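Local coordinates for RING finger protein unkempt homolog (Mus musculus, PDB 5ELH) that binds specific RNA sequences through clustered CCCH zinc fingers and represses translation, helping to establish and maintain the early morphology of cortical neurons, at residues A[99-104]-A[116-121]; A[94-99]-A[126-131]; A[64-69]-A[80-85]; A[9-14]-A[31-36]. All blocks are in the same frame, centred on the assembly; numbering follows the deposited sequence.

Contact 1. Residues A[99-104]-A[116-121]; sequences GICIHE and LHCAFA. With ZN (zinc ion), chain F.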
# COMPACT_ATOMS: atom_id res chain seq x y z
N GLY A 99 6.34 -22.32 -3.43
CA GLY A 99 6.05 -23.73 -3.59
C GLY A 99 4.56 -23.95 -3.83
O GLY A 99 3.76 -23.04 -3.60
N ILE A 100 4.20 -25.15 -4.28
CA ILE A 100 2.81 -25.48 -4.58
C ILE A 100 2.07 -26.00 -3.33
O ILE A 100 2.55 -26.90 -2.64
CB ILE A 100 2.73 -26.56 -5.70
CG1 ILE A 100 3.42 -26.07 -6.97
CG2 ILE A 100 1.28 -26.94 -5.98
CD1 ILE A 100 2.76 -24.86 -7.63
N CYS A 101 0.90 -25.43 -3.05
CA CYS A 101 0.08 -25.88 -1.93
C CYS A 101 -0.29 -27.33 -2.15
O CYS A 101 -0.55 -27.74 -3.29
CB CYS A 101 -1.19 -25.04 -1.82
SG CYS A 101 -2.08 -25.22 -0.24
N ILE A 102 -0.34 -28.13 -1.09
CA ILE A 102 -0.77 -29.51 -1.24
C ILE A 102 -2.30 -29.61 -1.32
O ILE A 102 -2.84 -30.55 -1.91
CB ILE A 102 -0.21 -30.44 -0.13
CG1 ILE A 102 -0.85 -30.16 1.22
CG2 ILE A 102 1.31 -30.30 -0.03
CD1 ILE A 102 -0.60 -31.26 2.23
N HIS A 103 -2.99 -28.62 -0.75
CA HIS A 103 -4.46 -28.58 -0.76
C HIS A 103 -4.99 -28.20 -2.14
O HIS A 103 -4.27 -27.63 -2.96
CB HIS A 103 -4.97 -27.58 0.28
CG HIS A 103 -4.35 -27.75 1.64
ND1 HIS A 103 -4.39 -28.94 2.33
CD2 HIS A 103 -3.70 -26.87 2.43
CE1 HIS A 103 -3.78 -28.79 3.49
NE2 HIS A 103 -3.35 -27.55 3.58
N GLU A 104 -6.26 -28.53 -2.41
CA GLU A 104 -6.87 -28.23 -3.71
C GLU A 104 -7.52 -26.85 -3.71
O GLU A 104 -7.73 -26.24 -2.66
CB GLU A 104 -7.91 -29.29 -4.08
CG GLU A 104 -7.52 -30.17 -5.27
CD GLU A 104 -8.72 -30.74 -6.00
OE1 GLU A 104 -8.59 -31.08 -7.21
OE2 GLU A 104 -9.79 -30.86 -5.37
N LEU A 116 -8.49 -17.45 0.36
CA LEU A 116 -7.80 -16.58 -0.59
C LEU A 116 -6.44 -16.12 -0.09
O LEU A 116 -5.60 -15.69 -0.89
CB LEU A 116 -8.64 -15.36 -0.96
CG LEU A 116 -9.90 -15.02 -0.15
CD1 LEU A 116 -9.58 -14.63 1.30
CD2 LEU A 116 -10.66 -13.89 -0.84
N HIS A 117 -6.20 -16.21 1.22
CA HIS A 117 -4.96 -15.70 1.78
C HIS A 117 -3.82 -16.71 1.76
O HIS A 117 -2.72 -16.39 2.18
CB HIS A 117 -5.17 -15.20 3.22
CG HIS A 117 -6.12 -14.05 3.33
ND1 HIS A 117 -6.24 -13.09 2.35
CD2 HIS A 117 -7.00 -13.72 4.30
CE1 HIS A 117 -7.15 -12.21 2.71
NE2 HIS A 117 -7.64 -12.57 3.89
N CYS A 118 -4.08 -17.92 1.26
CA CYS A 118 -3.10 -18.99 1.30
C CYS A 118 -1.73 -18.52 0.81
O CYS A 118 -1.64 -17.80 -0.19
CB CYS A 118 -3.56 -20.18 0.47
SG CYS A 118 -2.37 -21.53 0.52
N ALA A 119 -0.69 -18.93 1.52
CA ALA A 119 0.67 -18.46 1.25
C ALA A 119 1.43 -19.36 0.28
O ALA A 119 2.58 -19.08 -0.07
CB ALA A 119 1.45 -18.30 2.57
N PHE A 120 0.80 -20.45 -0.14
CA PHE A 120 1.39 -21.32 -1.16
C PHE A 120 0.74 -21.03 -2.50
O PHE A 120 -0.37 -20.47 -2.56
CB PHE A 120 1.21 -22.80 -0.78
CG PHE A 120 2.12 -23.26 0.33
CD1 PHE A 120 1.79 -23.01 1.65
CD2 PHE A 120 3.29 -23.94 0.05
CE1 PHE A 120 2.61 -23.44 2.68
CE2 PHE A 120 4.12 -24.37 1.07
CZ PHE A 120 3.78 -24.11 2.39
N ALA A 121 1.42 -21.40 -3.58
CA ALA A 121 0.90 -21.18 -4.93
C ALA A 121 -0.07 -22.28 -5.32
O ALA A 121 0.18 -23.46 -5.11
CB ALA A 121 2.03 -21.11 -5.92
ZN ZN F . -3.48 -23.42 -0.33

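Contact 2. Residues A[94-99]-A[126-131]; sequences RYYKTG and DLRSPV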
# COMPACT_ATOMS: atom_id res chain seq x y z
N ARG A 94 11.40 -14.57 1.11
CA ARG A 94 12.10 -15.82 0.85
C ARG A 94 11.18 -16.96 0.44
O ARG A 94 11.56 -17.81 -0.36
CB ARG A 94 12.87 -16.23 2.10
CG ARG A 94 13.49 -17.62 2.05
CD ARG A 94 14.51 -17.74 0.93
NE ARG A 94 15.14 -19.05 0.92
CZ ARG A 94 14.68 -20.11 0.27
NH1 ARG A 94 13.55 -20.04 -0.43
NH2 ARG A 94 15.35 -21.26 0.34
N TYR A 95 9.97 -16.98 1.00
CA TYR A 95 9.11 -18.15 0.92
C TYR A 95 7.72 -17.96 0.30
O TYR A 95 7.16 -18.91 -0.25
CB TYR A 95 8.95 -18.77 2.30
CG TYR A 95 10.19 -19.46 2.79
CD1 TYR A 95 10.76 -20.50 2.06
CD2 TYR A 95 10.79 -19.10 3.99
CE1 TYR A 95 11.87 -21.16 2.50
CE2 TYR A 95 11.93 -19.75 4.44
CZ TYR A 95 12.47 -20.77 3.69
OH TYR A 95 13.58 -21.45 4.11
N TYR A 96 7.16 -16.76 0.38
CA TYR A 96 5.79 -16.54 -0.10
C TYR A 96 5.60 -17.01 -1.55
O TYR A 96 6.33 -16.60 -2.45
CB TYR A 96 5.41 -15.06 0.04
CG TYR A 96 4.02 -14.72 -0.42
CD1 TYR A 96 2.90 -15.21 0.24
CD2 TYR A 96 3.82 -13.89 -1.50
CE1 TYR A 96 1.62 -14.89 -0.18
CE2 TYR A 96 2.55 -13.56 -1.93
CZ TYR A 96 1.46 -14.06 -1.26
OH TYR A 96 0.21 -13.72 -1.70
N LYS A 97 4.61 -17.88 -1.73
CA LYS A 97 4.24 -18.44 -3.05
C LYS A 97 5.40 -19.04 -3.84
O LYS A 97 5.39 -19.01 -5.07
CB LYS A 97 3.56 -17.37 -3.91
CG LYS A 97 2.34 -16.72 -3.27
CD LYS A 97 1.09 -17.43 -3.63
CE LYS A 97 -0.10 -16.79 -2.95
NZ LYS A 97 -1.32 -17.58 -3.22
N THR A 98 6.38 -19.62 -3.14
CA THR A 98 7.53 -20.23 -3.81
C THR A 98 7.37 -21.73 -4.04
O THR A 98 8.16 -22.34 -4.76
CB THR A 98 8.83 -20.01 -3.02
OG1 THR A 98 8.71 -20.59 -1.72
CG2 THR A 98 9.11 -18.53 -2.88
N GLY A 99 6.34 -22.32 -3.43
CA GLY A 99 6.05 -23.73 -3.59
C GLY A 99 4.56 -23.95 -3.83
O GLY A 99 3.76 -23.04 -3.60
N ASP A 126 0.99 -19.17 -10.42
CA ASP A 126 0.89 -18.40 -9.19
C ASP A 126 2.21 -18.43 -8.43
O ASP A 126 2.31 -17.85 -7.36
CB ASP A 126 -0.24 -18.97 -8.32
CG ASP A 126 -0.65 -18.05 -7.18
OD1 ASP A 126 -0.49 -16.81 -7.29
OD2 ASP A 126 -1.16 -18.56 -6.16
N LEU A 127 3.22 -19.09 -8.99
CA LEU A 127 4.52 -19.18 -8.33
C LEU A 127 5.32 -17.90 -8.50
O LEU A 127 5.19 -17.20 -9.50
CB LEU A 127 5.34 -20.34 -8.90
CG LEU A 127 4.89 -21.74 -8.53
CD1 LEU A 127 5.52 -22.76 -9.47
CD2 LEU A 127 5.24 -22.05 -7.09
N ARG A 128 6.14 -17.58 -7.50
CA ARG A 128 7.18 -16.58 -7.67
C ARG A 128 8.51 -17.21 -7.29
O ARG A 128 8.56 -18.20 -6.57
CB ARG A 128 6.92 -15.34 -6.81
CG ARG A 128 6.73 -15.62 -5.34
CD ARG A 128 6.37 -14.35 -4.58
NE ARG A 128 7.55 -13.53 -4.33
CZ ARG A 128 8.40 -13.69 -3.32
NH1 ARG A 128 8.22 -14.66 -2.43
NH2 ARG A 128 9.44 -12.89 -3.20
N SER A 129 9.59 -16.62 -7.79
CA SER A 129 10.92 -17.07 -7.42
C SER A 129 11.21 -16.53 -6.03
O SER A 129 10.78 -15.43 -5.70
CB SER A 129 11.95 -16.55 -8.41
OG SER A 129 11.60 -16.92 -9.74
N PRO A 130 11.91 -17.32 -5.21
CA PRO A 130 12.30 -16.75 -3.93
C PRO A 130 13.22 -15.53 -4.07
O PRO A 130 13.84 -15.33 -5.12
CB PRO A 130 13.03 -17.91 -3.23
CG PRO A 130 13.20 -18.97 -4.24
CD PRO A 130 12.20 -18.76 -5.29
N VAL A 131 13.26 -14.71 -3.03
CA VAL A 131 14.32 -13.72 -2.84
C VAL A 131 15.22 -14.31 -1.76
O VAL A 131 14.74 -14.73 -0.72
CB VAL A 131 13.77 -12.37 -2.36
CG1 VAL A 131 14.90 -11.44 -1.88
CG2 VAL A 131 12.97 -11.70 -3.46
O HOH W 1 -2.45 -15.45 -5.54
O HOH W 2 9.65 -20.76 -6.65

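Contact 3. Residues A[64-69]-A[80-85]; sequences YDEATG and LHRTTG. With ZN (zinc ion), chain E.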
# COMPACT_ATOMS: atom_id res chain seq x y z
N TYR A 64 10.57 -13.35 21.66
CA TYR A 64 9.23 -12.97 21.24
C TYR A 64 8.17 -13.66 22.10
O TYR A 64 8.13 -14.88 22.16
CB TYR A 64 9.02 -13.32 19.76
CG TYR A 64 7.64 -12.99 19.23
CD1 TYR A 64 7.28 -11.68 18.93
CD2 TYR A 64 6.70 -13.99 19.00
CE1 TYR A 64 6.02 -11.38 18.45
CE2 TYR A 64 5.45 -13.70 18.50
CZ TYR A 64 5.12 -12.39 18.22
OH TYR A 64 3.87 -12.08 17.73
N ASP A 65 7.34 -12.87 22.77
CA ASP A 65 6.25 -13.41 23.58
C ASP A 65 5.03 -13.63 22.68
O ASP A 65 4.38 -12.68 22.26
CB ASP A 65 5.90 -12.46 24.72
CG ASP A 65 4.92 -13.06 25.72
OD1 ASP A 65 4.27 -14.08 25.39
OD2 ASP A 65 4.79 -12.51 26.83
N GLU A 66 4.73 -14.89 22.42
CA GLU A 66 3.67 -15.23 21.46
C GLU A 66 2.27 -14.87 21.97
O GLU A 66 1.34 -14.67 21.18
CB GLU A 66 3.76 -16.72 21.12
CG GLU A 66 2.87 -17.15 19.97
CD GLU A 66 3.32 -18.46 19.33
OE1 GLU A 66 4.35 -19.03 19.77
OE2 GLU A 66 2.63 -18.91 18.38
N ALA A 67 2.11 -14.75 23.29
CA ALA A 67 0.82 -14.43 23.87
C ALA A 67 0.47 -12.96 23.68
O ALA A 67 -0.70 -12.62 23.45
CB ALA A 67 0.81 -14.78 25.35
N THR A 68 1.48 -12.09 23.78
CA THR A 68 1.27 -10.64 23.74
C THR A 68 1.71 -10.02 22.43
O THR A 68 1.34 -8.90 22.11
CB THR A 68 2.08 -9.95 24.85
OG1 THR A 68 3.48 -10.16 24.61
CG2 THR A 68 1.71 -10.51 26.22
N GLY A 69 2.52 -10.75 21.67
CA GLY A 69 3.03 -10.25 20.40
C GLY A 69 4.16 -9.25 20.54
O GLY A 69 4.45 -8.51 19.60
N LEU A 80 13.15 -14.30 13.45
CA LEU A 80 11.78 -14.55 13.04
C LEU A 80 10.84 -14.69 14.23
O LEU A 80 11.17 -15.34 15.22
CB LEU A 80 11.79 -15.84 12.23
CG LEU A 80 10.48 -16.29 11.60
CD1 LEU A 80 9.96 -15.26 10.62
CD2 LEU A 80 10.73 -17.63 10.93
N HIS A 81 9.67 -14.06 14.15
CA HIS A 81 8.66 -14.15 15.20
C HIS A 81 7.57 -15.11 14.82
O HIS A 81 7.05 -15.06 13.70
CB HIS A 81 8.10 -12.77 15.49
CG HIS A 81 9.11 -11.82 16.05
ND1 HIS A 81 8.95 -10.45 16.06
CD2 HIS A 81 10.33 -12.05 16.61
CE1 HIS A 81 10.01 -9.88 16.61
NE2 HIS A 81 10.86 -10.84 16.95
N ARG A 82 7.23 -15.99 15.74
CA ARG A 82 6.17 -16.96 15.53
C ARG A 82 4.83 -16.30 15.83
O ARG A 82 4.21 -16.53 16.85
CB ARG A 82 6.39 -18.19 16.40
CG ARG A 82 5.80 -19.46 15.81
CD ARG A 82 6.01 -20.64 16.73
NE ARG A 82 7.40 -20.82 17.13
CZ ARG A 82 8.29 -21.55 16.46
NH1 ARG A 82 7.96 -22.17 15.33
NH2 ARG A 82 9.53 -21.65 16.92
N THR A 83 4.41 -15.43 14.92
CA THR A 83 3.13 -14.77 15.02
C THR A 83 2.03 -15.80 14.84
O THR A 83 2.31 -16.93 14.43
CB THR A 83 3.02 -13.69 13.94
OG1 THR A 83 3.15 -14.29 12.65
CG2 THR A 83 4.11 -12.65 14.13
N THR A 84 0.79 -15.44 15.14
CA THR A 84 -0.31 -16.36 14.95
C THR A 84 -0.38 -16.75 13.47
O THR A 84 -0.35 -15.90 12.59
CB THR A 84 -1.66 -15.76 15.39
OG1 THR A 84 -1.55 -15.26 16.72
CG2 THR A 84 -2.76 -16.81 15.35
N GLY A 85 -0.43 -18.05 13.22
CA GLY A 85 -0.50 -18.56 11.86
C GLY A 85 0.84 -18.59 11.17
O GLY A 85 0.91 -18.90 9.98
ZN ZN E . 12.46 -10.82 18.26

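Contact 4. Residues A[9-14]-A[31-36]; sequences KEFRTE and TCFHWH. With ZN (zinc ion), chain D.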
# COMPACT_ATOMS: atom_id res chain seq x y z
N LYS A 9 3.84 -6.76 1.17
CA LYS A 9 4.03 -5.47 1.82
C LYS A 9 3.01 -5.22 2.93
O LYS A 9 3.34 -4.62 3.95
CB LYS A 9 3.92 -4.36 0.77
CG LYS A 9 4.00 -2.93 1.31
CD LYS A 9 3.66 -1.92 0.23
CE LYS A 9 3.97 -0.49 0.67
NZ LYS A 9 4.83 0.20 -0.33
N GLU A 10 1.79 -5.68 2.74
CA GLU A 10 0.67 -5.19 3.55
C GLU A 10 -0.02 -6.22 4.44
O GLU A 10 -0.56 -5.85 5.48
CB GLU A 10 -0.38 -4.53 2.64
CG GLU A 10 0.23 -3.62 1.58
CD GLU A 10 -0.55 -2.33 1.38
OE1 GLU A 10 -1.81 -2.38 1.34
OE2 GLU A 10 0.09 -1.26 1.29
N PHE A 11 -0.02 -7.50 4.05
CA PHE A 11 -0.81 -8.50 4.78
C PHE A 11 -0.52 -8.52 6.28
O PHE A 11 0.60 -8.77 6.71
CB PHE A 11 -0.64 -9.90 4.20
CG PHE A 11 -1.64 -10.91 4.73
CD1 PHE A 11 -2.99 -10.77 4.47
CD2 PHE A 11 -1.22 -11.98 5.50
CE1 PHE A 11 -3.91 -11.69 4.96
CE2 PHE A 11 -2.12 -12.91 5.99
CZ PHE A 11 -3.47 -12.76 5.73
N ARG A 12 -1.56 -8.22 7.05
CA ARG A 12 -1.53 -8.28 8.51
C ARG A 12 -0.45 -7.41 9.13
O ARG A 12 0.05 -7.71 10.21
CB ARG A 12 -1.35 -9.73 8.97
CG ARG A 12 -2.44 -10.65 8.51
CD ARG A 12 -3.63 -10.63 9.43
NE ARG A 12 -4.64 -11.58 8.99
CZ ARG A 12 -4.54 -12.90 9.12
NH1 ARG A 12 -3.46 -13.45 9.69
NH2 ARG A 12 -5.51 -13.67 8.69
N THR A 13 -0.10 -6.32 8.44
CA THR A 13 0.92 -5.39 8.92
C THR A 13 0.32 -4.22 9.69
O THR A 13 1.02 -3.58 10.47
CB THR A 13 1.74 -4.81 7.76
OG1 THR A 13 0.86 -4.19 6.82
CG2 THR A 13 2.55 -5.90 7.10
N GLU A 14 -0.96 -3.93 9.46
CA GLU A 14 -1.62 -2.79 10.09
C GLU A 14 -2.88 -3.23 10.83
O GLU A 14 -3.49 -4.24 10.47
CB GLU A 14 -2.02 -1.75 9.04
CG GLU A 14 -0.86 -1.16 8.26
CD GLU A 14 0.02 -0.24 9.08
OE1 GLU A 14 -0.48 0.31 10.09
OE2 GLU A 14 1.20 -0.07 8.72
N THR A 31 -10.95 -13.79 8.17
CA THR A 31 -10.46 -13.62 6.80
C THR A 31 -9.93 -12.21 6.56
O THR A 31 -9.73 -11.81 5.41
CB THR A 31 -11.59 -13.84 5.78
OG1 THR A 31 -12.56 -12.80 5.92
CG2 THR A 31 -12.23 -15.20 5.97
N CYS A 32 -9.73 -11.45 7.63
CA CYS A 32 -9.38 -10.05 7.47
C CYS A 32 -7.94 -9.92 7.00
O CYS A 32 -7.06 -10.70 7.36
CB CYS A 32 -9.57 -9.25 8.76
SG CYS A 32 -9.51 -7.45 8.48
N PHE A 33 -7.71 -8.89 6.20
CA PHE A 33 -6.39 -8.59 5.67
C PHE A 33 -5.51 -7.90 6.72
O PHE A 33 -4.29 -7.86 6.59
CB PHE A 33 -6.54 -7.69 4.45
CG PHE A 33 -5.31 -7.62 3.61
CD1 PHE A 33 -5.04 -8.61 2.70
CD2 PHE A 33 -4.43 -6.56 3.75
CE1 PHE A 33 -3.90 -8.56 1.92
CE2 PHE A 33 -3.30 -6.50 2.98
CZ PHE A 33 -3.03 -7.50 2.07
N HIS A 34 -6.14 -7.38 7.76
CA HIS A 34 -5.46 -6.59 8.77
C HIS A 34 -5.40 -7.36 10.08
O HIS A 34 -6.16 -8.30 10.26
CB HIS A 34 -6.20 -5.27 8.95
CG HIS A 34 -6.36 -4.51 7.67
ND1 HIS A 34 -5.28 -4.00 6.98
CD2 HIS A 34 -7.46 -4.21 6.95
CE1 HIS A 34 -5.72 -3.39 5.89
NE2 HIS A 34 -7.03 -3.51 5.84
N TRP A 35 -4.51 -6.98 10.99
CA TRP A 35 -4.46 -7.67 12.27
C TRP A 35 -5.52 -7.14 13.23
O TRP A 35 -5.88 -5.96 13.19
CB TRP A 35 -3.05 -7.69 12.91
CG TRP A 35 -2.43 -6.38 13.30
CD1 TRP A 35 -1.51 -5.67 12.60
CD2 TRP A 35 -2.65 -5.67 14.53
NE1 TRP A 35 -1.14 -4.55 13.30
CE2 TRP A 35 -1.83 -4.52 14.49
CE3 TRP A 35 -3.47 -5.87 15.64
CZ2 TRP A 35 -1.79 -3.59 15.52
CZ3 TRP A 35 -3.44 -4.94 16.67
CH2 TRP A 35 -2.60 -3.81 16.60
N HIS A 36 -6.03 -8.05 14.05
CA HIS A 36 -7.03 -7.71 15.04
C HIS A 36 -6.39 -7.71 16.44
O HIS A 36 -6.64 -6.83 17.25
CB HIS A 36 -8.21 -8.70 14.97
CG HIS A 36 -9.08 -8.52 13.76
ND1 HIS A 36 -10.23 -9.25 13.57
CD2 HIS A 36 -8.98 -7.70 12.69
CE1 HIS A 36 -10.80 -8.89 12.43
NE2 HIS A 36 -10.07 -7.95 11.88
ZN ZN D . -10.75 -6.76 10.37
O HOH W 3 -2.54 -4.62 6.99

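Contact 1. Residues A[99-104]-A[116-121]
Cys101 and Cys118 meet at a zinc ion, supplying two of the three cysteines of a CCCH zinc finger; Cys111 and His122 complete the four ligands. Cys101 SG lies 2.3 Å from the zinc and Cys118 SG 2.4 Å, and the shared metal holds the two sulfurs 3.8 Å apart. In both cysteines SG is anti to the backbone N (chi1 -166° in Cys101, -180° in Cys118), which carries SG toward the metal from each of the two segments. A short side chain ending in a soft sulfur suits this place, since it brings the backbone itself close to the metal.

The second shell is backbone. Phe120 N donates to Cys118 SG, an N-H...S bond that would be expected to stabilise the negative charge on the sulfur; His103 N makes a weaker one to Cys101 SG. Next to the site a single beta bridge joins Ile100 and Ala121: Ala121 N binds Gly99 O, and Cys101 N binds Ala121 O at 2.9 Å. The CA of Ile100 adds a C-H...O contact to that same Ala121 oxygen. A small side chain at Ala121 is compatible with so close an approach, its CB meeting Gly99 O and, more distantly, Ile100 CD1.

Phe120 borders the bridge. Its ring has Gly99 O at the edge, near the ring plane, and Cys101 SG obliquely placed 5.5 Å from the ring centroid, a sulfur-aromatic contact. The tightest apolar meeting is at the root of the side chain, where Phe120 CB rests 3.4 Å from Cys101 CB.

Contact 2. Residues A[94-99]-A[126-131]
Lys97 and Arg128 join two irregular segments by one backbone hydrogen bond, Arg128 N to Lys97 O at 2.9 Å, beside a type II beta turn from Tyr95 to Thr98. C-H...O contacts extend the pairing: Leu127 CA also approaches Lys97 O, Thr98 CA faces Arg128 O, and Arg94 CA faces Val131 O. A water donating to both Thr98 O and Arg128 O adds a bridge.

Arg128 grips the turn with its side chain. CG sits between the backbone N and the carbonyl carbon (chi1 55°), and the chain bends at chi3. NH1 reaches Tyr96 O at 2.7 Å, with an N-H...O angle of 167°; the oxygen lies in the guanidinium plane and is met on a lone pair. Arginine suits this place because the guanidinium has further N-H groups, and NH2 binds Leu93 O. At the other end Lys97 NZ forms a salt bridge to Asp126 OD2, 3.1 Å away on the syn side of the carboxylate; Asp126 OD1 binds His4 NE2 and a water that is weakly bonded to NZ. The ammonium also donates to Cys118 O and Phe120 O, tying the turn to the zinc-binding loop.

Thr98 turns its hydroxyl back to Tyr95 O, which also accepts from Thr98 N, and its methyl CG2 lies 3.8 Å from Pro130 CA. Pro130 CB packs against Arg94 O, a buried carbonyl with no hydrogen-bond partner.

The contact joins the two ends of the third CCCH finger region and touches two helices: Arg94 forms a salt bridge with Glu136 of helix 134-142, while Tyr96, Lys97 and Arg128 lean on helix 3-10.

Contact 3. Residues A[64-69]-A[80-85]
Tyr64 lies flat against His81, and this stack is the tight half of the contact. The ring planes differ by 11° and their centroids are 4.5 Å apart, an offset arrangement: Tyr64 CD1 sits over the imidazole toward its rim, 3.4 Å from His81 CG. In return His81 CB stands over the centre of the phenol ring, 3.7 Å from its centroid, as a CH-pi contact. Tyr64 CG is anti to the backbone N (chi1 179°), and the ring covers the inner part of the histidine while NE2 is left to the metal.

That imidazole is a ligand in a CCCH zinc finger: His81 NE2 binds zinc at 2.1 Å, with Cys61, Cys71 and Cys77 completing the site. Tyrosine suits a second-shell position here, because a broad flat ring can restrict the tilt of the imidazole without competing for the metal. His81 N donates to Glu88 OE1, which fastens its backbone from helix 87-90. The phenol ring also reaches beyond the histidine, with CE2 near Arg82 O and OH 3.7 Å from Thr83 CG2.

The outer side is more weakly held. Glu66 extends from the opposite segment toward Arg82, and its OE2 comes within 3.2 Å of Arg82 O, but both are acceptors and cannot bond. Glu66 OE1 stops 4.4 Å from Arg82 NE, too far for a salt bridge, so any attraction between the charges is probably modest. OE1 lies near the guanidinium plane at its edge and touches the methylene CD of Arg82 at 3.8 Å. Both side chains are exposed; Arg82 has its own aromatic partner, making a cation-pi contact with Tyr60.

Contact 4. Residues A[9-14]-A[31-36]
Arg12 crosses to 31-36 with both its backbone and its side chain. Its N donates to Phe33 O at 2.8 Å, just where the chain leaves helix 3-10. From CB, CG is anti to the carbonyl carbon (chi1 -60°) and lies over one face of the Phe11 ring, toward its rim. A bend at chi2 carries CD to 3.5 Å from His34 O. NE then donates to Cys32 O at 3.0 Å in a nearly straight bond (169°), the oxygen lying in the guanidinium plane. Phe11 CZ stands over the centre of the Arg12 guanidinium, and at the tip NH2 lies near Cys32 O, 3.6 Å away. Arginine suits the place by joining a long apolar stem to a planar donor.

Phe11 turns its edge to the face of Phe33: the planes stand at 75°, with Phe11 CD1 3.5 Å from Phe33 CD1. Glu10 CB meets the edge of that second ring. Further along, Trp35 N binds Glu14 O, which also lies over the indole face, 3.2 Å from Trp35 CD1. A water bonded to Glu10 O, Glu14 N and His34 ND1 bridges the segments.

Cys32 is held at its carbonyl by Arg12 and, separately, at SG by His34 N. Cys32 and His36, with Cys16 and Cys24, bind zinc in the arrangement characteristic of a CCCH zinc finger.

From the N terminus, contact 4 comes first: the end of helix 3-10 meets 31-36, closing a loop within the first zinc-binding unit. Contact 3 follows in series, closing a loop of the second unit just before helix 87-90. Contact 2 then brings 94-99 together with 126-131, and contact 1 lies within that larger loop; the two share Gly99 and both lie in the third unit. No loops cross. Although contacts 1 and 4 are far apart in sequence, they touch through His117, which packs on Phe11 and binds Thr31 O, joining the first unit to the third. Contact 3 touches none of the others; its nearest neighbour is contact 4, about 15 Å away between centres.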